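Local coordinates for malate dehydrogenase (Entamoeba histolytica, PDB 3I0P), which probably catalyses the reversible, NAD-dependent interconversion of malate and oxaloacetate, at residues Thr13-Val25 and Met352-Pro364. Sequence-based numbering, arbitrary orientation. Where two conformers were deposited one is given.
Sequences TIKEFMYQVLLKV and MKELSSFYNVPLP
Met-352 meets Phe-17 where helix 346-359 faces helix 11-24, and the pair introduces a worked example of how an aromatic side chain joins a helix to its partner's C-terminal tail. The methionine lies obliquely across the ring, CG 3.9 Å from Phe-17 CE2, and its chain turns at chi3 (70°) to bring CE near CD2. Leu-355 comes at roughly a right angle, its CB 3.7 Å from Phe-17 CZ, while its side chain also touches Ile-60 of helix 55-64. Ser-356 presents its backbone N at the ring edge; that amide is already bonded to Met-352 O. Next along, Tyr-359 is flanked on both faces, by CB of its neighbour Phe-358 and, opposite, by Val-25 CG1 in a CH-pi contact 4.0 Å from the ring centroid. Its CB rests on Lys-24 CB at 3.6 Å, and the lysine methylenes run on beside Tyr-359 O.

Asn-360 is the first residue to leave helical phi/psi, with positive phi, and the chain doubles back. Ser-356 OG donates to Val-361 O over 2.6 Å, tying this turn to the preceding helix. Val-361 splits its branches: CG1 meets Gln-20 CB and Phe-17 CD1, while CG2 meets Lys-24 CG and Val-21 CG2. Leu-363 CD1 approaches Phe-17 CD1 to 3.6 Å, and Pro-364 CD comes within 3.9 Å of Thr-13 CG2. With CG anti to the backbone N (chi1 174°), the Phe-17 ring reaches both the helix side chains and the returning tail.

The axes of segments 13-24 and 352-359 lie at 43°, and the tail supplies much of the contact. The chemistry is mostly apolar. This implies that complementary shape and burial of hydrocarbon, more than directed bonds, hold the C-terminal tail against the N-terminal helix.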
loop_
_atom_site.group_PDB
_atom_site.type_symbol
_atom_site.label_atom_id
_atom_site.label_comp_id
_atom_site.label_asym_id
_atom_site.label_seq_id
_atom_site.Cartn_x
_atom_site.Cartn_y
_atom_site.Cartn_z
ATOM N N THR A 13 -23.025 8.924 -25.947
ATOM C CA THR A 13 -24.425 8.932 -25.500
ATOM C C THR A 13 -24.504 8.905 -23.971
ATOM O O THR A 13 -25.186 9.734 -23.372
ATOM C CB THR A 13 -25.262 7.740 -26.088
ATOM O OG1 THR A 13 -25.243 7.784 -27.517
ATOM C CG2 THR A 13 -26.715 7.783 -25.618
ATOM N N ILE A 14 -23.797 7.952 -23.359
ATOM C CA ILE A 14 -23.761 7.791 -21.909
ATOM C C ILE A 14 -23.228 9.051 -21.219
ATOM O O ILE A 14 -23.805 9.507 -20.226
ATOM C CB ILE A 14 -22.924 6.548 -21.506
ATOM C CG1 ILE A 14 -23.518 5.281 -22.123
ATOM C CG2 ILE A 14 -22.836 6.407 -19.981
ATOM C CD1 ILE A 14 -22.582 4.095 -22.120
ATOM N N LYS A 15 -22.134 9.592 -21.765
ATOM C CA LYS A 15 -21.479 10.831 -21.317
ATOM C C LYS A 15 -22.436 12.005 -21.280
ATOM O O LYS A 15 -22.600 12.638 -20.241
ATOM C CB LYS A 15 -20.369 11.214 -22.303
ATOM C CG LYS A 15 -18.945 11.046 -21.869
ATOM C CD LYS A 15 -18.037 11.494 -23.004
ATOM C CE LYS A 15 -16.729 12.099 -22.492
ATOM N NZ LYS A 15 -15.583 11.725 -23.384
ATOM N N GLU A 16 -23.051 12.294 -22.431
ATOM C CA GLU A 16 -23.955 13.434 -22.606
ATOM C C GLU A 16 -25.197 13.300 -21.744
ATOM O O GLU A 16 -25.680 14.285 -21.182
ATOM C CB GLU A 16 -24.364 13.566 -24.077
ATOM C CG GLU A 16 -25.672 14.334 -24.320
ATOM C CD GLU A 16 -25.505 15.849 -24.283
ATOM O OE1 GLU A 16 -24.423 16.335 -23.891
ATOM O OE2 GLU A 16 -26.466 16.557 -24.646
ATOM N N PHE A 17 -25.697 12.072 -21.640
ATOM C CA PHE A 17 -26.944 11.786 -20.930
ATOM C C PHE A 17 -26.771 12.050 -19.455
ATOM O O PHE A 17 -27.619 12.666 -18.820
ATOM C CB PHE A 17 -27.364 10.332 -21.147
ATOM C CG PHE A 17 -28.562 9.922 -20.345
ATOM C CD1 PHE A 17 -29.843 10.339 -20.716
ATOM C CD2 PHE A 17 -28.418 9.116 -19.219
ATOM C CE1 PHE A 17 -30.967 9.958 -19.974
ATOM C CE2 PHE A 17 -29.535 8.728 -18.464
ATOM C CZ PHE A 17 -30.812 9.149 -18.842
ATOM N N MET A 18 -25.642 11.591 -18.930
ATOM C CA MET A 18 -25.317 11.718 -17.521
ATOM C C MET A 18 -25.249 13.200 -17.149
ATOM O O MET A 18 -25.777 13.625 -16.125
ATOM C CB MET A 18 -23.995 11.011 -17.261
ATOM C CG MET A 18 -24.015 10.096 -16.072
ATOM S SD MET A 18 -23.138 8.525 -16.232
ATOM C CE MET A 18 -21.608 8.989 -17.060
ATOM N N TYR A 19 -24.634 13.983 -18.026
ATOM C CA TYR A 19 -24.454 15.408 -17.826
ATOM C C TYR A 19 -25.778 16.182 -17.905
ATOM O O TYR A 19 -25.992 17.128 -17.139
ATOM C CB TYR A 19 -23.434 15.902 -18.848
ATOM C CG TYR A 19 -23.313 17.392 -19.042
ATOM C CD1 TYR A 19 -22.672 18.196 -18.098
ATOM C CD2 TYR A 19 -23.786 17.990 -20.207
ATOM C CE1 TYR A 19 -22.542 19.581 -18.298
ATOM C CE2 TYR A 19 -23.661 19.366 -20.420
ATOM C CZ TYR A 19 -23.037 20.150 -19.463
ATOM O OH TYR A 19 -22.914 21.496 -19.682
ATOM N N GLN A 20 -26.668 15.780 -18.815
ATOM C CA GLN A 20 -27.971 16.435 -18.921
ATOM C C GLN A 20 -28.855 16.122 -17.713
ATOM O O GLN A 20 -29.497 17.017 -17.165
ATOM C CB GLN A 20 -28.693 16.095 -20.229
ATOM C CG GLN A 20 -27.975 16.521 -21.521
ATOM C CD GLN A 20 -27.713 18.023 -21.642
ATOM O OE1 GLN A 20 -28.516 18.859 -21.214
ATOM N NE2 GLN A 20 -26.579 18.366 -22.256
ATOM N N VAL A 21 -28.871 14.865 -17.282
ATOM C CA VAL A 21 -29.682 14.485 -16.127
ATOM C C VAL A 21 -29.198 15.169 -14.833
ATOM O O VAL A 21 -30.009 15.525 -13.959
ATOM C CB VAL A 21 -29.775 12.950 -15.959
ATOM C CG1 VAL A 21 -30.631 12.587 -14.750
ATOM C CG2 VAL A 21 -30.351 12.316 -17.210
ATOM N N LEU A 22 -27.886 15.370 -14.728
ATOM C CA LEU A 22 -27.307 16.033 -13.561
ATOM C C LEU A 22 -27.648 17.519 -13.529
ATOM O O LEU A 22 -27.835 18.092 -12.458
ATOM C CB LEU A 22 -25.793 15.820 -13.505
ATOM C CG LEU A 22 -25.284 14.462 -13.017
ATOM C CD1 LEU A 22 -23.851 14.211 -13.484
ATOM C CD2 LEU A 22 -25.397 14.365 -11.499
ATOM N N LEU A 23 -27.726 18.140 -14.705
ATOM C CA LEU A 23 -28.217 19.511 -14.815
ATOM C C LEU A 23 -29.685 19.584 -14.414
ATOM O O LEU A 23 -30.066 20.436 -13.610
ATOM C CB LEU A 23 -28.048 20.043 -16.231
ATOM C CG LEU A 23 -26.625 20.344 -16.683
ATOM C CD1 LEU A 23 -26.610 20.764 -18.147
ATOM C CD2 LEU A 23 -25.994 21.409 -15.794
ATOM N N LYS A 24 -30.492 18.672 -14.951
ATOM C CA LYS A 24 -31.930 18.648 -14.693
ATOM C C LYS A 24 -32.276 18.525 -13.217
ATOM O O LYS A 24 -33.255 19.119 -12.781
ATOM C CB LYS A 24 -32.622 17.539 -15.485
ATOM C CG LYS A 24 -32.641 17.763 -16.987
ATOM C CD LYS A 24 -33.567 18.895 -17.407
ATOM C CE LYS A 24 -33.529 19.054 -18.919
ATOM N NZ LYS A 24 -34.597 19.938 -19.425
ATOM N N VAL A 25 -31.479 17.764 -12.460
ATOM C CA VAL A 25 -31.698 17.608 -11.005
ATOM C C VAL A 25 -30.994 18.692 -10.187
ATOM O O VAL A 25 -30.869 18.581 -8.965
ATOM C CB VAL A 25 -31.311 16.204 -10.478
ATOM C CG1 VAL A 25 -32.137 15.126 -11.173
ATOM C CG2 VAL A 25 -29.821 15.945 -10.658
ATOM N N MET A 352 -32.167 4.230 -17.440
ATOM C CA MET A 352 -31.888 5.396 -18.296
ATOM C C MET A 352 -33.170 5.943 -18.915
ATOM O O MET A 352 -33.420 7.149 -18.876
ATOM C CB MET A 352 -30.864 5.066 -19.386
ATOM C CG MET A 352 -29.457 4.821 -18.864
ATOM S SD MET A 352 -28.279 4.231 -20.113
ATOM C CE MET A 352 -28.060 5.680 -21.144
ATOM N N LYS A 353 -33.978 5.041 -19.472
ATOM C CA LYS A 353 -35.291 5.382 -20.028
ATOM C C LYS A 353 -36.154 6.131 -19.014
ATOM O O LYS A 353 -36.749 7.159 -19.339
ATOM C CB LYS A 353 -36.015 4.121 -20.512
ATOM C CG LYS A 353 -35.647 3.677 -21.921
ATOM C CD LYS A 353 -36.076 2.229 -22.145
ATOM C CE LYS A 353 -36.531 1.986 -23.578
ATOM N NZ LYS A 353 -37.692 2.873 -23.932
ATOM N N GLU A 354 -36.191 5.625 -17.784
ATOM C CA GLU A 354 -36.950 6.261 -16.716
ATOM C C GLU A 354 -36.483 7.697 -16.440
ATOM O O GLU A 354 -37.309 8.611 -16.364
ATOM C CB GLU A 354 -36.907 5.415 -15.448
ATOM C CG GLU A 354 -38.059 5.699 -14.487
ATOM C CD GLU A 354 -37.912 4.995 -13.133
ATOM O OE1 GLU A 354 -36.837 4.388 -12.864
ATOM O OE2 GLU A 354 -38.882 5.052 -12.336
ATOM N N LEU A 355 -35.167 7.890 -16.314
ATOM C CA LEU A 355 -34.579 9.227 -16.139
ATOM C C LEU A 355 -34.838 10.151 -17.333
ATOM O O LEU A 355 -35.143 11.331 -17.162
ATOM C CB LEU A 355 -33.075 9.132 -15.870
ATOM C CG LEU A 355 -32.643 8.316 -14.652
ATOM C CD1 LEU A 355 -31.192 7.905 -14.791
ATOM C CD2 LEU A 355 -32.883 9.064 -13.346
ATOM N N SER A 356 -34.712 9.604 -18.537
ATOM C CA SER A 356 -35.058 10.316 -19.773
ATOM C C SER A 356 -36.488 10.862 -19.733
ATOM O O SER A 356 -36.735 12.030 -20.048
ATOM C CB SER A 356 -34.907 9.372 -20.964
ATOM O OG SER A 356 -35.321 10.008 -22.146
ATOM N N SER A 357 -37.406 9.984 -19.329
ATOM C CA SER A 357 -38.827 10.270 -19.183
ATOM C C SER A 357 -39.098 11.378 -18.155
ATOM O O SER A 357 -39.752 12.376 -18.468
ATOM C CB SER A 357 -39.542 8.980 -18.762
ATOM O OG SER A 357 -40.905 9.000 -19.133
ATOM N N PHE A 358 -38.567 11.190 -16.944
ATOM C CA PHE A 358 -38.722 12.122 -15.822
ATOM C C PHE A 358 -38.190 13.511 -16.119
ATOM O O PHE A 358 -38.851 14.492 -15.806
ATOM C CB PHE A 358 -37.997 11.593 -14.574
ATOM C CG PHE A 358 -38.724 10.495 -13.834
ATOM C CD1 PHE A 358 -39.931 9.985 -14.286
ATOM C CD2 PHE A 358 -38.160 9.948 -12.689
ATOM C CE1 PHE A 358 -40.584 8.962 -13.594
ATOM C CE2 PHE A 358 -38.797 8.919 -11.985
ATOM C CZ PHE A 358 -40.019 8.428 -12.433
ATOM N N TYR A 359 -37.003 13.602 -16.715
ATOM C CA TYR A 359 -36.314 14.900 -16.833
ATOM C C TYR A 359 -36.280 15.492 -18.237
ATOM O O TYR A 359 -35.628 16.523 -18.478
ATOM C CB TYR A 359 -34.910 14.823 -16.211
ATOM C CG TYR A 359 -34.981 14.325 -14.797
ATOM C CD1 TYR A 359 -35.530 15.122 -13.781
ATOM C CD2 TYR A 359 -34.561 13.034 -14.478
ATOM C CE1 TYR A 359 -35.636 14.648 -12.472
ATOM C CE2 TYR A 359 -34.658 12.549 -13.178
ATOM C CZ TYR A 359 -35.197 13.358 -12.180
ATOM O OH TYR A 359 -35.291 12.867 -10.899
ATOM N N ASN A 360 -37.009 14.844 -19.147
ATOM C CA ASN A 360 -37.059 15.246 -20.549
ATOM C C ASN A 360 -35.650 15.397 -21.125
ATOM O O ASN A 360 -35.270 16.454 -21.644
ATOM C CB ASN A 360 -37.899 16.524 -20.728
ATOM C CG ASN A 360 -38.267 16.782 -22.184
ATOM O OD1 ASN A 360 -38.824 15.913 -22.861
ATOM N ND2 ASN A 360 -37.952 17.982 -22.674
ATOM N N VAL A 361 -34.869 14.332 -20.985
ATOM C CA VAL A 361 -33.536 14.257 -21.555
ATOM C C VAL A 361 -33.587 13.201 -22.654
ATOM O O VAL A 361 -33.749 12.016 -22.369
ATOM C CB VAL A 361 -32.482 13.881 -20.494
ATOM C CG1 VAL A 361 -31.103 13.744 -21.126
ATOM C CG2 VAL A 361 -32.457 14.907 -19.380
ATOM N N PRO A 362 -33.454 13.633 -23.918
ATOM C CA PRO A 362 -33.651 12.748 -25.069
ATOM C C PRO A 362 -32.664 11.585 -25.114
ATOM O O PRO A 362 -31.498 11.733 -24.746
ATOM C CB PRO A 362 -33.441 13.675 -26.278
ATOM C CG PRO A 362 -33.549 15.077 -25.729
ATOM C CD PRO A 362 -33.025 14.982 -24.330
ATOM N N LEU A 363 -33.159 10.437 -25.559
ATOM C CA LEU A 363 -32.355 9.240 -25.726
ATOM C C LEU A 363 -32.618 8.677 -27.122
ATOM O O LEU A 363 -33.715 8.848 -27.655
ATOM C CB LEU A 363 -32.736 8.222 -24.656
ATOM C CG LEU A 363 -31.641 7.455 -23.919
ATOM C CD1 LEU A 363 -30.426 8.327 -23.623
ATOM C CD2 LEU A 363 -32.226 6.921 -22.632
ATOM N N PRO A 364 -31.616 8.025 -27.738
ATOM C CA PRO A 364 -31.875 7.494 -29.085
ATOM C C PRO A 364 -32.593 6.131 -29.103
ATOM O O PRO A 364 -32.572 5.435 -30.120
ATOM C CB PRO A 364 -30.469 7.397 -29.692
ATOM C CG PRO A 364 -29.582 7.130 -28.505
ATOM C CD PRO A 364 -30.185 7.949 -27.381
#